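Local atomic coordinates of aminopeptidase N family protein (Idiomarina loihiensis L2TR, PDB entry 4FGM), a protein that probably acts as a zinc-dependent aminopeptidase of the M61 family, removing residues from the N-terminus of peptides. Residues A[245-250]-A[265-270]. Sequence-based numbering, arbitrary orientation.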
ATOM      1  N   LEU A 245      -4.267  -3.915   8.086  1.00 40.52           N
ATOM      2  CA  LEU A 245      -3.665  -4.821   7.121  1.00 39.57           C
ATOM      3  C   LEU A 245      -4.584  -5.958   6.713  1.00 39.19           C
ATOM      4  O   LEU A 245      -5.387  -6.443   7.507  1.00 41.74           O
ATOM      5  CB  LEU A 245      -2.403  -5.449   7.711  1.00 42.21           C
ATOM      6  CG  LEU A 245      -1.382  -4.564   8.420  1.00 41.34           C
ATOM      7  CD1 LEU A 245      -0.392  -5.463   9.173  1.00 39.73           C
ATOM      8  CD2 LEU A 245      -0.676  -3.662   7.400  1.00 32.36           C
ATOM      9  N   LEU A 246      -4.451  -6.381   5.465  1.00 40.77           N
ATOM     10  CA  LEU A 246      -5.200  -7.523   4.958  1.00 41.56           C
ATOM     11  C   LEU A 246      -4.101  -8.424   4.420  1.00 40.70           C
ATOM     12  O   LEU A 246      -3.376  -8.037   3.507  1.00 38.74           O
ATOM     13  CB  LEU A 246      -6.138  -7.124   3.824  1.00 41.75           C
ATOM     14  CG  LEU A 246      -6.848  -8.326   3.193  1.00 44.62           C
ATOM     15  CD1 LEU A 246      -7.735  -9.007   4.231  1.00 38.62           C
ATOM     16  CD2 LEU A 246      -7.664  -7.864   1.991  1.00 44.02           C
ATOM     17  N   CYS A 247      -3.947  -9.606   5.002  1.00 40.98           N
ATOM     18  CA  CYS A 247      -2.900 -10.513   4.547  1.00 38.58           C
ATOM     19  C   CYS A 247      -3.376 -11.941   4.358  1.00 36.21           C
ATOM     20  O   CYS A 247      -4.438 -12.330   4.837  1.00 40.29           O
ATOM     21  CB  CYS A 247      -1.726 -10.503   5.529  1.00 41.40           C
ATOM     22  SG  CYS A 247      -2.077 -11.355   7.059  1.00 56.94           S
ATOM     23  N   SER A 248      -2.563 -12.723   3.658  1.00 38.54           N
ATOM     24  CA  SER A 248      -2.881 -14.120   3.396  1.00 38.49           C
ATOM     25  C   SER A 248      -2.465 -14.970   4.584  1.00 40.93           C
ATOM     26  O   SER A 248      -1.432 -14.726   5.212  1.00 39.31           O
ATOM     27  CB  SER A 248      -2.167 -14.581   2.130  1.00 39.68           C
ATOM     28  OG  SER A 248      -2.551 -13.764   1.040  1.00 44.57           O
ATOM     29  N   ARG A 249      -3.280 -15.970   4.883  1.00 42.13           N
ATOM     30  CA  ARG A 249      -3.038 -16.857   6.010  1.00 39.34           C
ATOM     31  C   ARG A 249      -1.681 -17.548   5.928  1.00 38.89           C
ATOM     32  O   ARG A 249      -1.105 -17.918   6.951  1.00 35.75           O
ATOM     33  CB  ARG A 249      -4.160 -17.883   6.082  1.00 37.02           C
ATOM     34  CG  ARG A 249      -4.271 -18.642   7.389  1.00 46.13           C
ATOM     35  CD  ARG A 249      -5.661 -19.275   7.498  1.00 47.78           C
ATOM     36  NE  ARG A 249      -6.126 -19.704   6.189  1.00 49.93           N
ATOM     37  CZ  ARG A 249      -7.181 -19.202   5.560  1.00 46.90           C
ATOM     38  NH1 ARG A 249      -7.913 -18.251   6.116  1.00 42.23           N
ATOM     39  NH2 ARG A 249      -7.471 -19.626   4.347  1.00 53.62           N
ATOM     40  N   LYS A 250      -1.163 -17.718   4.716  1.00 34.10           N
ATOM     41  CA  LYS A 250       0.134 -18.370   4.557  1.00 38.24           C
ATOM     42  C   LYS A 250       1.292 -17.447   4.927  1.00 43.26           C
ATOM     43  O   LYS A 250       2.417 -17.901   5.081  1.00 40.85           O
ATOM     44  CB  LYS A 250       0.321 -18.877   3.123  1.00 42.86           C
ATOM     45  CG  LYS A 250       0.211 -17.811   2.040  1.00 42.68           C
ATOM     46  CD  LYS A 250       0.517 -18.409   0.679  1.00 49.15           C
ATOM     47  CE  LYS A 250       0.052 -17.518  -0.467  1.00 62.26           C
ATOM     48  NZ  LYS A 250       0.730 -16.199  -0.484  1.00 63.11           N
ATOM     49  N   GLN A 265       8.027 -13.215   4.966  1.00 37.18           N
ATOM     50  CA  GLN A 265       8.850 -12.043   4.672  1.00 46.05           C
ATOM     51  C   GLN A 265       7.987 -10.920   4.086  1.00 45.41           C
ATOM     52  O   GLN A 265       8.170  -9.748   4.409  1.00 45.68           O
ATOM     53  CB  GLN A 265       9.971 -12.430   3.696  1.00 42.11           C
ATOM     54  CG  GLN A 265      10.670 -11.267   3.007  1.00 53.48           C
ATOM     55  CD  GLN A 265      10.318 -11.181   1.532  1.00 72.41           C
ATOM     56  OE1 GLN A 265       9.470 -10.383   1.123  1.00 76.98           O
ATOM     57  NE2 GLN A 265      10.964 -12.018   0.725  1.00 75.20           N
ATOM     58  N   THR A 266       7.047 -11.287   3.223  1.00 39.10           N
ATOM     59  CA  THR A 266       6.155 -10.311   2.613  1.00 39.66           C
ATOM     60  C   THR A 266       5.327  -9.616   3.699  1.00 38.68           C
ATOM     61  O   THR A 266       5.091  -8.410   3.632  1.00 41.82           O
ATOM     62  CB  THR A 266       5.220 -10.987   1.598  1.00 43.97           C
ATOM     63  OG1 THR A 266       5.989 -11.425   0.475  1.00 45.67           O
ATOM     64  CG2 THR A 266       4.164 -10.016   1.107  1.00 53.14           C
ATOM     65  N   PHE A 267       4.904 -10.376   4.704  1.00 36.72           N
ATOM     66  CA  PHE A 267       4.121  -9.818   5.799  1.00 40.89           C
ATOM     67  C   PHE A 267       4.965  -8.855   6.627  1.00 38.23           C
ATOM     68  O   PHE A 267       4.526  -7.745   6.945  1.00 37.32           O
ATOM     69  CB  PHE A 267       3.584 -10.929   6.707  1.00 41.89           C
ATOM     70  CG  PHE A 267       2.834 -10.416   7.904  1.00 41.29           C
ATOM     71  CD1 PHE A 267       1.598  -9.798   7.755  1.00 36.94           C
ATOM     72  CD2 PHE A 267       3.381 -10.524   9.180  1.00 38.00           C
ATOM     73  CE1 PHE A 267       0.911  -9.289   8.870  1.00 38.09           C
ATOM     74  CE2 PHE A 267       2.710 -10.022  10.293  1.00 36.70           C
ATOM     75  CZ  PHE A 267       1.471  -9.404  10.139  1.00 38.90           C
ATOM     76  N   LEU A 268       6.175  -9.282   6.983  1.00 39.08           N
ATOM     77  CA  LEU A 268       7.056  -8.429   7.772  1.00 39.27           C
ATOM     78  C   LEU A 268       7.387  -7.163   7.002  1.00 40.85           C
ATOM     79  O   LEU A 268       7.506  -6.081   7.579  1.00 42.30           O
ATOM     80  CB  LEU A 268       8.339  -9.171   8.134  1.00 35.42           C
ATOM     81  CG  LEU A 268       8.134 -10.314   9.131  1.00 39.44           C
ATOM     82  CD1 LEU A 268       9.466 -10.941   9.485  1.00 39.45           C
ATOM     83  CD2 LEU A 268       7.449  -9.787  10.369  1.00 32.21           C
ATOM     84  N   SER A 269       7.518  -7.299   5.688  1.00 38.69           N
ATOM     85  CA  SER A 269       7.820  -6.155   4.850  1.00 46.74           C
ATOM     86  C   SER A 269       6.625  -5.193   4.846  1.00 40.95           C
ATOM     87  O   SER A 269       6.799  -3.971   4.860  1.00 42.75           O
ATOM     88  CB  SER A 269       8.141  -6.625   3.433  1.00 46.57           C
ATOM     89  OG  SER A 269       8.528  -5.534   2.624  1.00 56.83           O
ATOM     90  N   LEU A 270       5.414  -5.750   4.833  1.00 36.09           N
ATOM     91  CA  LEU A 270       4.196  -4.939   4.846  1.00 34.91           C
ATOM     92  C   LEU A 270       4.081  -4.155   6.156  1.00 40.64           C
ATOM     93  O   LEU A 270       3.784  -2.954   6.141  1.00 36.59           O
ATOM     94  CB  LEU A 270       2.957  -5.823   4.676  1.00 36.46           C
ATOM     95  CG  LEU A 270       1.587  -5.129   4.765  1.00 39.15           C
ATOM     96  CD1 LEU A 270       1.448  -4.047   3.697  1.00 39.64           C
ATOM     97  CD2 LEU A 270       0.501  -6.167   4.579  1.00 35.53           C
TER
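Leu-270, which meets Leu-245 across the contact, is held in its helix by a backbone bond from Leu-270 N to Thr-266 O of 2.9 Å. Its branched end slides past that of Leu-245 in the opposite direction, and Leu-270 CG lies 3.8 Å from Leu-245 CD2; branched, apolar leucines suit this buried position. The thiol sulfur of Cys-247 approaches the Phe-267 ring obliquely in a sulfur-aromatic contact, SG lying 4.9 Å from the centre of the Phe-267 ring on a line 53° off the ring normal. With chi1 at 73°, SG stands between the backbone N and the carbonyl carbon and comes equally near to CD1 and CE1 of Phe-267, 4.1 Å from each. Cysteine is a compact side chain whose polarisable sulfur packs well against an aromatic ring. The contact belongs to the thermolysin-like metallopeptidase fold: residues 245-248 run nearly antiparallel, at 172°, to residues 265-270, the former in strand 242-248 of a five-stranded mixed sheet, the latter in helix 262-277, which carries the HExxH zinc motif. Leu-270 lies one turn before the zinc ligand His-273. Facing away from the helix, Leu-246 packs instead on Leu-92, Met-228 and Val-230. At the CE1 corner, shared with the sulfur, Leu-245 CD1 meets Phe-267 CE1 at 4.1 Å, the two side chains crossing at about a right angle. Phenylalanine offers a flat apolar group that reaches from the helix to both strand residues. An alanine in its place would probably open a gap between strand and helix, leaving the sulfur and that leucine methyl without the CD1 and CE1 atoms they meet.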